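Pyrsv_gp04 (PDB 2VXZ) is of unknown function but probably acts as a transcriptional regulator of the helix-turn-helix type in a spherical virus of Pyrobaculum. Local coordinates at residues V57-N61 against V62-C66; M69-Y72 against R73-V76. All coordinates share one frame; numbering follows the deposited sequence. Where two conformers were deposited one is given.

Contact 1. Residues V57-N61 against V62-C66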
# COMPACT_ATOMS: atom_id res chain seq x y z
N VAL A 57 -0.45 4.52 -9.41
CA VAL A 57 0.29 3.32 -9.70
C VAL A 57 -0.52 2.11 -9.26
O VAL A 57 -0.91 2.00 -8.10
CB VAL A 57 1.65 3.33 -9.00
CG1 VAL A 57 2.43 2.06 -9.31
CG2 VAL A 57 2.43 4.55 -9.43
N ALA A 58 -0.79 1.22 -10.21
CA ALA A 58 -1.51 -0.01 -9.92
C ALA A 58 -0.63 -0.89 -9.04
O ALA A 58 0.54 -1.09 -9.32
CB ALA A 58 -1.87 -0.74 -11.22
N PHE A 59 -1.21 -1.38 -7.95
CA PHE A 59 -0.51 -2.24 -7.03
C PHE A 59 -1.42 -3.41 -6.71
O PHE A 59 -2.04 -3.48 -5.65
CB PHE A 59 -0.10 -1.47 -5.77
CG PHE A 59 0.97 -2.15 -4.97
CD1 PHE A 59 2.31 -1.85 -5.18
CD2 PHE A 59 0.64 -3.09 -4.00
CE1 PHE A 59 3.30 -2.46 -4.44
CE2 PHE A 59 1.62 -3.72 -3.25
CZ PHE A 59 2.96 -3.40 -3.47
N GLY A 60 -1.49 -4.32 -7.67
CA GLY A 60 -2.47 -5.40 -7.64
C GLY A 60 -3.83 -4.83 -7.95
O GLY A 60 -4.00 -4.15 -8.96
N ASN A 61 -4.79 -5.07 -7.06
CA ASN A 61 -6.16 -4.59 -7.23
C ASN A 61 -6.44 -3.23 -6.58
O ASN A 61 -7.54 -2.70 -6.75
CB ASN A 61 -7.14 -5.64 -6.70
CG ASN A 61 -7.00 -7.00 -7.39
OD1 ASN A 61 -7.24 -8.04 -6.77
ND2 ASN A 61 -6.60 -7.00 -8.66
N VAL A 62 -5.47 -2.67 -5.85
CA VAL A 62 -5.57 -1.30 -5.32
C VAL A 62 -4.72 -0.38 -6.19
O VAL A 62 -3.83 -0.83 -6.90
CB VAL A 62 -5.09 -1.16 -3.84
CG1 VAL A 62 -5.54 -2.34 -2.98
CG2 VAL A 62 -3.58 -1.00 -3.77
N ALA A 63 -5.01 0.91 -6.13
CA ALA A 63 -4.19 1.91 -6.81
C ALA A 63 -3.49 2.74 -5.74
O ALA A 63 -4.10 3.16 -4.77
CB ALA A 63 -5.05 2.79 -7.70
N LEU A 64 -2.19 2.95 -5.90
CA LEU A 64 -1.47 3.86 -5.01
C LEU A 64 -1.43 5.23 -5.64
O LEU A 64 -1.10 5.36 -6.83
CB LEU A 64 -0.06 3.36 -4.73
CG LEU A 64 0.04 2.21 -3.72
CD1 LEU A 64 1.37 1.51 -3.83
CD2 LEU A 64 -0.18 2.70 -2.31
N VAL A 65 -1.76 6.25 -4.85
CA VAL A 65 -1.68 7.65 -5.28
C VAL A 65 -0.37 8.23 -4.76
O VAL A 65 -0.12 8.19 -3.55
CB VAL A 65 -2.87 8.46 -4.76
CG1 VAL A 65 -2.82 9.92 -5.27
CG2 VAL A 65 -4.15 7.79 -5.16
N CYS A 66 0.45 8.75 -5.67
CA CYS A 66 1.80 9.19 -5.36
C CYS A 66 2.06 10.59 -5.95
O CYS A 66 1.55 10.90 -7.03
CB CYS A 66 2.82 8.19 -5.95
SG CYS A 66 2.32 6.43 -5.94

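Contact 2. Residues M69-Y72 against R73-V76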
# COMPACT_ATOMS: atom_id res chain seq x y z
N MSE A 69 6.87 9.26 -9.24
CA MSE A 69 7.36 7.90 -9.31
C MSE A 69 8.54 7.70 -8.37
O MSE A 69 8.70 6.62 -7.84
CB MSE A 69 7.70 7.48 -10.74
CG MSE A 69 6.45 7.28 -11.60
SE MSE A 69 5.19 5.97 -10.87
CE MSE A 69 6.24 4.38 -11.19
N ASP A 70 9.34 8.74 -8.13
CA ASP A 70 10.35 8.67 -7.08
C ASP A 70 9.74 8.38 -5.71
O ASP A 70 10.30 7.61 -4.94
CB ASP A 70 11.14 9.97 -6.97
CG ASP A 70 12.27 10.05 -7.96
OD1 ASP A 70 12.40 9.16 -8.84
OD2 ASP A 70 13.05 11.02 -7.85
N GLN A 71 8.61 9.02 -5.40
CA GLN A 71 7.96 8.80 -4.11
C GLN A 71 7.47 7.35 -4.04
O GLN A 71 7.52 6.72 -2.97
CB GLN A 71 6.80 9.76 -3.88
CG GLN A 71 6.32 9.74 -2.44
CD GLN A 71 5.04 10.52 -2.22
OE1 GLN A 71 4.07 10.37 -2.97
NE2 GLN A 71 5.02 11.35 -1.18
N TYR A 72 6.97 6.84 -5.17
CA TYR A 72 6.55 5.45 -5.26
C TYR A 72 7.71 4.52 -4.97
O TYR A 72 7.57 3.61 -4.18
CB TYR A 72 5.92 5.11 -6.62
CG TYR A 72 5.66 3.63 -6.81
CD1 TYR A 72 4.60 3.02 -6.15
CD2 TYR A 72 6.48 2.84 -7.61
CE1 TYR A 72 4.34 1.66 -6.30
CE2 TYR A 72 6.23 1.47 -7.77
CZ TYR A 72 5.15 0.90 -7.10
OH TYR A 72 4.88 -0.45 -7.22
N ARG A 73 8.85 4.75 -5.62
CA ARG A 73 10.01 3.89 -5.41
C ARG A 73 10.48 3.90 -3.96
O ARG A 73 10.88 2.86 -3.44
CB ARG A 73 11.15 4.26 -6.36
CG ARG A 73 10.82 3.95 -7.81
CD ARG A 73 11.93 4.35 -8.75
NE ARG A 73 11.41 4.46 -10.12
CZ ARG A 73 11.10 5.60 -10.74
NH1 ARG A 73 11.28 6.79 -10.18
NH2 ARG A 73 10.63 5.53 -11.98
N GLN A 74 10.42 5.05 -3.31
CA GLN A 74 10.73 5.15 -1.88
C GLN A 74 9.77 4.31 -1.05
O GLN A 74 10.19 3.63 -0.11
CB GLN A 74 10.69 6.60 -1.41
CG GLN A 74 11.86 7.40 -1.92
CD GLN A 74 11.75 8.89 -1.64
OE1 GLN A 74 10.66 9.43 -1.40
NE2 GLN A 74 12.90 9.57 -1.68
N LEU A 75 8.47 4.36 -1.38
CA LEU A 75 7.47 3.55 -0.68
C LEU A 75 7.76 2.06 -0.82
O LEU A 75 7.76 1.31 0.16
CB LEU A 75 6.07 3.85 -1.21
CG LEU A 75 4.91 3.16 -0.48
CD1 LEU A 75 4.45 3.99 0.70
CD2 LEU A 75 3.77 2.89 -1.44
N VAL A 76 8.01 1.63 -2.05
CA VAL A 76 8.33 0.21 -2.32
C VAL A 76 9.57 -0.24 -1.54
O VAL A 76 9.55 -1.30 -0.90
CB VAL A 76 8.54 -0.02 -3.83
CG1 VAL A 76 9.10 -1.40 -4.07
CG2 VAL A 76 7.22 0.18 -4.57

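Contact 1. Residues V57-N61 against V62-C66
Phe-59 and Leu-64 lie side by side on one face of a tight beta hairpin and point the same way, the Leu-64 methyl CD1 reaching the ring at Phe-59 CD1, 3.7 Å away. Beside them CG2 of Val-62 approaches the Phe-59 carbonyl O at 3.5 Å and touches its CB. Farther along the same face, the Val-57 methyl CG2, set beside its own backbone N, meets the sulfur SG of Cys-66 in one of the two conformers modelled for that cysteine. Alternation along each strand puts these side chains on one face, and the antiparallel register sets Val-57 beside Leu-64 and Phe-59 beside Val-62. In the first pair Leu-64 N gives to Val-57 O at 2.7 Å, while Val-57 N returns a nearly straight bond to Leu-64 O (N-H...O 172°). Phe-59 N closes the hairpin on Val-62 O at 2.9 Å. Ala-58 and Ala-63, the non-hydrogen-bonded pair between, send their methyls to the other face. The chain reverses through a type II' turn from Phe-59 to Val-62, with Gly-60 at a phi of 73°; Asn-61 OD1 is hydrogen-bonded to Ser-129 OG. On its apolar face the hairpin meets two helices: 69-89 through Val-57 and Phe-59, and 125-139, where the Phe-59 ring meets His-133 edge-to-face. Strand 62-66 is the middle of three antiparallel strands, flanked by 25-26 and 55-59, with Cys-66 disulfide-bonded to Cys-24.

Contact 2. Residues M69-Y72 against R73-V76
Arg-73 runs its side chain back along the first turn of a helix to reach Asp-70 and Met-69. Its CG stands beside its own backbone N (chi1 -68°), and from there the chain runs extended to NE, carrying the guanidinium past the Met-69 carbonyl. Arg-73 NH1 makes a salt bridge with Asp-70 OD1 at 2.9 Å, the oxygen arriving at the guanidinium edge in its plane, although the carboxylate itself is turned 73° from that plane. Met-69 O lies over one face of the same group, and CB of Met-69, here a selenomethionine, rests 3.7 Å from Arg-73 NH2. Tyr-72 carries the second interaction. Its CG is anti to the backbone N (chi1 172°), which lays the ring across Val-76: the Val-76 methyl CG2 sits over one face of the Tyr-72 ring, 3.6 Å from the centroid, in a CH-pi contact displaced toward the rim, with Tyr-72 CZ its nearest ring atom at 3.3 Å. Beneath both pairs runs regular backbone bonding, from Arg-73 N to Met-69 O at 2.9 Å and from Val-76 N to Tyr-72 O, also at 2.9 Å. Gln-71 turns elsewhere, its NE2 bonded to Leu-20 O and its OE1 to Leu-67 N. Pairings three and four residues apart over successive i to i+4 hydrogen bonds are the pattern of an alpha-helix, here the first two turns of helix 69-89.

In the fold
Contact 1 and contact 2 follow one another in the chain, their centres about 12 Å apart, and meet where the hairpin packs on the start of helix 69-89. Contact 1 is partly buried, its centre about 7 Å from the centre of the chain, and its side-chain chemistry is largely apolar. Contact 2, with its centre about 11 Å from that of the chain, lies at the surface, where an ion pair can form on the exposed side of the helix. Tyr-72 belongs to both settings: its CE1 lies 3.6 Å from Val-57 CG1, and its OH is 3.6 Å from Phe-59 CD1. Backbone bonds span strands in one contact and successive turns in the other.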